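Local coordinates for protein phosphoserine aminotransferase SerC (Cytophaga hutchinsonii ATCC 33406, PDB 3FFR) that probably catalyses the pyridoxal-phosphate-dependent transamination between phosphoserine and 2-oxoglutarate in serine biosynthesis, at residues Leu52-Val64 with Leu172-Ser184. Residues are numbered along the deposited sequence; the frame is centred on the assembly and turned at random. Where two conformers were deposited one is given.
Sequences LKTLLELPSNYEV and LPYPKFDWTKIDS. With P33 (3,6,9,12,15,18-hexaoxaicosane-1,20-diol), chain K.
Trp179 and Tyr62 form the middle of a mostly buried contact in which the end of helix 39-55, the turn after it and the start of edge strand 62-67 meet the long connection from strand 163-167 to strand 184-188. The indole lies with Leu58 CD2 over the centre of its six-membered ring, 3.4 Å from the centroid in a CH-pi contact, while Phe177 CB covers the opposite face nearer the rim. Its edge points at the face of Tyr62, an edge-to-face pair with planes at 66°. Trp179 NE1 donates to Leu56 O (3.0 Å), a bent bond with an N-H...O angle of 136°. That carbonyl sits where helix 39-55 ends in a Schellman motif, Glu57 taking positive phi. The two segments run into strands 62-67 and 184-188 of the large seven-stranded mixed sheet of this PLP-dependent aminotransferase fold, with strand 200-205 between them. With CG anti to its carbonyl carbon (chi1 -82°), Tyr62 packs on Ile203 and Asn205 of that strand, and its hydroxyl donates to a lone pair of Trp179 O in the carbonyl plane at 2.9 Å. A water gives that oxygen a second hydrogen bond. An alanine in place of Trp179 would probably leave Leu56 O without its indole donor and open a gap beneath Leu58 and beside Tyr62. Farther along, in the Leu172 conformer given, Leu56 CD1 meets Leu172 CD2 tip to tip at 3.6 Å, and Leu56 CD2 packs on Pro173 CB, just after a cis peptide bond.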
loop_
_atom_site.group_PDB
_atom_site.type_symbol
_atom_site.label_atom_id
_atom_site.label_comp_id
_atom_site.label_asym_id
_atom_site.label_seq_id
_atom_site.Cartn_x
_atom_site.Cartn_y
_atom_site.Cartn_z
ATOM N N LEU A 52 -2.185 4.384 -18.923
ATOM C CA LEU A 52 -0.756 4.064 -18.851
ATOM C C LEU A 52 -0.328 3.361 -20.141
ATOM O O LEU A 52 0.761 3.616 -20.666
ATOM C CB LEU A 52 -0.403 3.211 -17.631
ATOM C CG LEU A 52 -0.369 3.954 -16.298
ATOM C CD1 LEU A 52 -0.339 2.942 -15.123
ATOM C CD2 LEU A 52 0.854 4.902 -16.230
ATOM N N LYS A 53 -1.178 2.468 -20.624
ATOM C CA LYS A 53 -0.824 1.720 -21.856
ATOM C C LYS A 53 -0.713 2.694 -23.022
ATOM O O LYS A 53 0.133 2.559 -23.910
ATOM C CB LYS A 53 -1.833 0.618 -22.148
ATOM C CG LYS A 53 -1.793 -0.498 -21.123
ATOM C CD LYS A 53 -2.939 -1.511 -21.240
ATOM C CE LYS A 53 -2.850 -2.542 -20.147
ATOM N NZ LYS A 53 -3.925 -3.587 -20.199
ATOM N N THR A 54 -1.580 3.691 -23.011
ATOM C CA THR A 54 -1.574 4.673 -24.111
ATOM C C THR A 54 -0.348 5.600 -23.983
ATOM O O THR A 54 0.451 5.805 -24.927
ATOM C CB THR A 54 -2.874 5.496 -24.114
ATOM O OG1 THR A 54 -3.996 4.618 -24.257
ATOM C CG2 THR A 54 -2.876 6.500 -25.259
ATOM N N LEU A 55 -0.172 6.118 -22.783
ATOM C CA LEU A 55 0.910 7.096 -22.549
ATOM C C LEU A 55 2.284 6.511 -22.810
ATOM O O LEU A 55 3.187 7.190 -23.316
ATOM C CB LEU A 55 0.864 7.600 -21.116
ATOM C CG LEU A 55 1.869 8.691 -20.736
ATOM C CD1 LEU A 55 1.452 9.975 -21.407
ATOM C CD2 LEU A 55 1.934 8.841 -19.180
ATOM N N LEU A 56 2.435 5.259 -22.400
ATOM C CA LEU A 56 3.715 4.556 -22.495
ATOM C C LEU A 56 3.843 3.720 -23.758
ATOM O O LEU A 56 4.854 3.076 -24.008
ATOM C CB LEU A 56 3.952 3.705 -21.252
ATOM C CG LEU A 56 4.045 4.516 -19.948
ATOM C CD1 LEU A 56 4.242 3.546 -18.726
ATOM C CD2 LEU A 56 5.143 5.608 -20.024
ATOM N N GLU A 57 2.808 3.761 -24.567
ATOM C CA GLU A 57 2.797 3.041 -25.855
ATOM C C GLU A 57 3.149 1.548 -25.696
ATOM O O GLU A 57 3.945 0.960 -26.432
ATOM C CB GLU A 57 3.707 3.737 -26.864
ATOM C CG GLU A 57 3.299 5.195 -27.067
ATOM C CD GLU A 57 4.237 5.977 -27.949
ATOM O OE1 GLU A 57 4.688 5.464 -28.983
ATOM O OE2 GLU A 57 4.509 7.127 -27.595
ATOM N N LEU A 58 2.480 0.921 -24.756
ATOM C CA LEU A 58 2.725 -0.473 -24.471
ATOM C C LEU A 58 2.069 -1.394 -25.484
ATOM O O LEU A 58 0.896 -1.212 -25.848
ATOM C CB LEU A 58 2.199 -0.838 -23.093
ATOM C CG LEU A 58 2.855 -0.154 -21.886
ATOM C CD1 LEU A 58 2.124 -0.509 -20.568
ATOM C CD2 LEU A 58 4.331 -0.519 -21.838
ATOM N N PRO A 59 2.811 -2.415 -25.919
ATOM C CA PRO A 59 2.223 -3.370 -26.853
ATOM C C PRO A 59 1.346 -4.406 -26.182
ATOM O O PRO A 59 1.278 -4.501 -24.946
ATOM C CB PRO A 59 3.421 -4.037 -27.496
ATOM C CG PRO A 59 4.529 -3.873 -26.557
ATOM C CD PRO A 59 4.234 -2.664 -25.670
ATOM N N SER A 60 0.714 -5.220 -27.012
ATOM C CA SER A 60 -0.334 -6.131 -26.536
ATOM C C SER A 60 0.149 -7.257 -25.644
ATOM O O SER A 60 -0.646 -7.855 -24.919
ATOM C CB SER A 60 -1.151 -6.692 -27.718
ATOM O OG SER A 60 -0.322 -7.476 -28.546
ATOM N N ASN A 61 1.454 -7.503 -25.644
ATOM C CA ASN A 61 2.032 -8.591 -24.841
ATOM C C ASN A 61 2.428 -8.146 -23.422
ATOM O O ASN A 61 2.990 -8.914 -22.666
ATOM C CB ASN A 61 3.215 -9.298 -25.527
ATOM C CG ASN A 61 4.400 -8.393 -25.760
ATOM O OD1 ASN A 61 4.249 -7.256 -26.206
ATOM N ND2 ASN A 61 5.605 -8.906 -25.502
ATOM N N TYR A 62 2.137 -6.894 -23.114
ATOM C CA TYR A 62 2.363 -6.325 -21.776
ATOM C C TYR A 62 1.075 -6.105 -20.992
ATOM O O TYR A 62 0.024 -5.773 -21.548
ATOM C CB TYR A 62 3.087 -4.978 -21.861
ATOM C CG TYR A 62 4.586 -5.081 -22.011
ATOM C CD1 TYR A 62 5.178 -5.367 -23.238
ATOM C CD2 TYR A 62 5.422 -4.885 -20.923
ATOM C CE1 TYR A 62 6.576 -5.442 -23.352
ATOM C CE2 TYR A 62 6.800 -4.932 -21.034
ATOM C CZ TYR A 62 7.372 -5.226 -22.221
ATOM O OH TYR A 62 8.751 -5.253 -22.293
ATOM N N GLU A 63 1.210 -6.231 -19.679
ATOM C CA GLU A 63 0.129 -5.940 -18.730
ATOM C C GLU A 63 0.609 -4.947 -17.660
ATOM O O GLU A 63 1.805 -4.747 -17.456
ATOM C CB GLU A 63 -0.384 -7.211 -18.079
ATOM C CG GLU A 63 -1.614 -6.915 -17.256
ATOM C CD GLU A 63 -2.733 -6.332 -18.095
ATOM O OE1 GLU A 63 -3.346 -7.157 -18.826
ATOM O OE2 GLU A 63 -2.989 -5.090 -18.013
ATOM N N VAL A 64 -0.363 -4.314 -17.021
ATOM C CA VAL A 64 -0.115 -3.343 -15.980
ATOM C C VAL A 64 -0.694 -3.916 -14.700
ATOM O O VAL A 64 -1.867 -4.288 -14.686
ATOM C CB VAL A 64 -0.843 -2.001 -16.282
ATOM C CG1 VAL A 64 -0.814 -1.059 -15.061
ATOM C CG2 VAL A 64 -0.264 -1.291 -17.483
ATOM N N LEU A 172 10.344 7.503 -15.149
ATOM C CA LEU A 172 9.179 7.317 -16.028
ATOM C C LEU A 172 8.219 8.478 -15.736
ATOM O O LEU A 172 7.962 8.783 -14.570
ATOM C CB LEU A 172 8.535 5.935 -15.786
ATOM C CG LEU A 172 7.598 5.348 -16.837
ATOM C CD1 LEU A 172 8.354 5.059 -18.126
ATOM C CD2 LEU A 172 6.929 4.063 -16.315
ATOM N N PRO A 173 7.619 9.090 -16.784
ATOM C CA PRO A 173 7.648 8.750 -18.197
ATOM C C PRO A 173 8.689 9.368 -19.119
ATOM O O PRO A 173 8.459 9.439 -20.327
ATOM C CB PRO A 173 6.257 9.210 -18.642
ATOM C CG PRO A 173 6.002 10.472 -17.825
ATOM C CD PRO A 173 6.685 10.203 -16.501
ATOM N N TYR A 174 9.825 9.797 -18.576
ATOM C CA TYR A 174 10.908 10.382 -19.394
ATOM C C TYR A 174 11.536 9.379 -20.402
ATOM O O TYR A 174 11.532 9.617 -21.616
ATOM C CB TYR A 174 11.961 11.080 -18.553
ATOM C CG TYR A 174 12.979 11.687 -19.464
ATOM C CD1 TYR A 174 12.658 12.793 -20.254
ATOM C CD2 TYR A 174 14.251 11.122 -19.591
ATOM C CE1 TYR A 174 13.608 13.329 -21.155
ATOM C CE2 TYR A 174 15.188 11.643 -20.469
ATOM C CZ TYR A 174 14.877 12.739 -21.251
ATOM O OH TYR A 174 15.857 13.236 -22.122
ATOM N N PRO A 175 12.135 8.281 -19.914
ATOM C CA PRO A 175 12.636 7.327 -20.911
ATOM C C PRO A 175 11.563 6.767 -21.803
ATOM O O PRO A 175 10.445 6.516 -21.365
ATOM C CB PRO A 175 13.208 6.202 -20.057
ATOM C CG PRO A 175 12.449 6.297 -18.746
ATOM C CD PRO A 175 12.298 7.763 -18.546
ATOM N N LYS A 176 11.947 6.567 -23.056
ATOM C CA LYS A 176 11.067 5.963 -24.034
ATOM C C LYS A 176 11.631 4.595 -24.384
ATOM O O LYS A 176 12.523 4.439 -25.226
ATOM C CB LYS A 176 10.902 6.821 -25.286
ATOM C CG LYS A 176 9.823 6.236 -26.205
ATOM C CD LYS A 176 9.502 7.081 -27.425
ATOM C CE LYS A 176 8.329 6.469 -28.183
ATOM N NZ LYS A 176 8.634 5.087 -28.630
ATOM N N PHE A 177 11.108 3.594 -23.710
ATOM C CA PHE A 177 11.614 2.234 -23.883
ATOM C C PHE A 177 11.238 1.585 -25.187
ATOM O O PHE A 177 10.210 1.884 -25.795
ATOM C CB PHE A 177 11.207 1.314 -22.706
ATOM C CG PHE A 177 11.804 1.744 -21.388
ATOM C CD1 PHE A 177 13.162 1.496 -21.114
ATOM C CD2 PHE A 177 11.061 2.443 -20.469
ATOM C CE1 PHE A 177 13.744 1.939 -19.961
ATOM C CE2 PHE A 177 11.642 2.876 -19.282
ATOM C CZ PHE A 177 12.993 2.625 -19.035
ATOM N N ASP A 178 12.143 0.722 -25.617
ATOM C CA ASP A 178 11.870 -0.213 -26.696
ATOM C C ASP A 178 11.413 -1.466 -25.956
ATOM O O ASP A 178 12.217 -2.178 -25.341
ATOM C CB ASP A 178 13.112 -0.511 -27.512
ATOM C CG ASP A 178 12.857 -1.534 -28.601
ATOM O OD1 ASP A 178 11.906 -2.334 -28.524
ATOM O OD2 ASP A 178 13.672 -1.552 -29.543
ATOM N N TRP A 179 10.110 -1.708 -26.006
ATOM C CA TRP A 179 9.496 -2.768 -25.207
ATOM C C TRP A 179 9.869 -4.147 -25.695
ATOM O O TRP A 179 9.603 -5.124 -25.025
ATOM C CB TRP A 179 7.973 -2.603 -25.179
ATOM C CG TRP A 179 7.568 -1.264 -24.609
ATOM C CD1 TRP A 179 7.032 -0.209 -25.302
ATOM C CD2 TRP A 179 7.734 -0.815 -23.269
ATOM N NE1 TRP A 179 6.836 0.850 -24.472
ATOM C CE2 TRP A 179 7.248 0.505 -23.210
ATOM C CE3 TRP A 179 8.216 -1.412 -22.101
ATOM C CZ2 TRP A 179 7.256 1.245 -22.046
ATOM C CZ3 TRP A 179 8.188 -0.680 -20.934
ATOM C CH2 TRP A 179 7.719 0.641 -20.920
ATOM N N THR A 180 10.504 -4.227 -26.856
ATOM C CA THR A 180 10.905 -5.532 -27.367
ATOM C C THR A 180 12.264 -5.946 -26.840
ATOM O O THR A 180 12.612 -7.126 -26.910
ATOM C CB THR A 180 10.977 -5.574 -28.914
ATOM O OG1 THR A 180 12.131 -4.863 -29.372
ATOM C CG2 THR A 180 9.681 -5.026 -29.554
ATOM N N LYS A 181 12.999 -4.987 -26.280
ATOM C CA LYS A 181 14.355 -5.260 -25.795
ATOM C C LYS A 181 14.479 -5.474 -24.299
ATOM O O LYS A 181 15.538 -5.831 -23.801
ATOM C CB LYS A 181 15.315 -4.194 -26.296
ATOM C CG LYS A 181 15.439 -4.228 -27.794
ATOM C CD LYS A 181 16.423 -3.215 -28.309
ATOM C CE LYS A 181 16.354 -3.174 -29.824
ATOM N NZ LYS A 181 16.448 -4.546 -30.421
ATOM N N ILE A 182 13.366 -5.285 -23.595
ATOM C CA ILE A 182 13.288 -5.536 -22.170
ATOM C C ILE A 182 12.025 -6.359 -21.925
ATOM O O ILE A 182 11.307 -6.702 -22.876
ATOM C CB ILE A 182 13.302 -4.256 -21.324
ATOM C CG1 ILE A 182 12.068 -3.387 -21.627
ATOM C CG2 ILE A 182 14.644 -3.482 -21.493
ATOM C CD1 ILE A 182 11.923 -2.179 -20.718
ATOM N N ASP A 183 11.770 -6.695 -20.673
ATOM C CA ASP A 183 10.599 -7.497 -20.340
ATOM C C ASP A 183 9.669 -6.857 -19.312
ATOM O O ASP A 183 8.510 -7.249 -19.173
ATOM C CB ASP A 183 11.060 -8.870 -19.841
ATOM C CG ASP A 183 11.885 -9.619 -20.905
ATOM O OD1 ASP A 183 11.256 -10.114 -21.895
ATOM O OD2 ASP A 183 13.133 -9.735 -20.718
ATOM N N SER A 184 10.169 -5.845 -18.636
ATOM C CA SER A 184 9.394 -5.234 -17.555
ATOM C C SER A 184 10.023 -3.951 -17.075
ATOM O O SER A 184 11.248 -3.749 -17.149
ATOM C CB SER A 184 9.317 -6.239 -16.372
ATOM O OG SER A 184 8.712 -5.740 -15.176
HETATM O O4 P33 K . 0.852 -10.917 -21.979
HETATM C C3 P33 K . -0.436 -10.624 -21.423
HETATM C C2 P33 K . -1.082 -9.352 -21.970
HETATM O O1 P33 K . -2.156 -8.982 -21.068
HETATM O O HOH W 1 8.861 -7.820 -24.931
#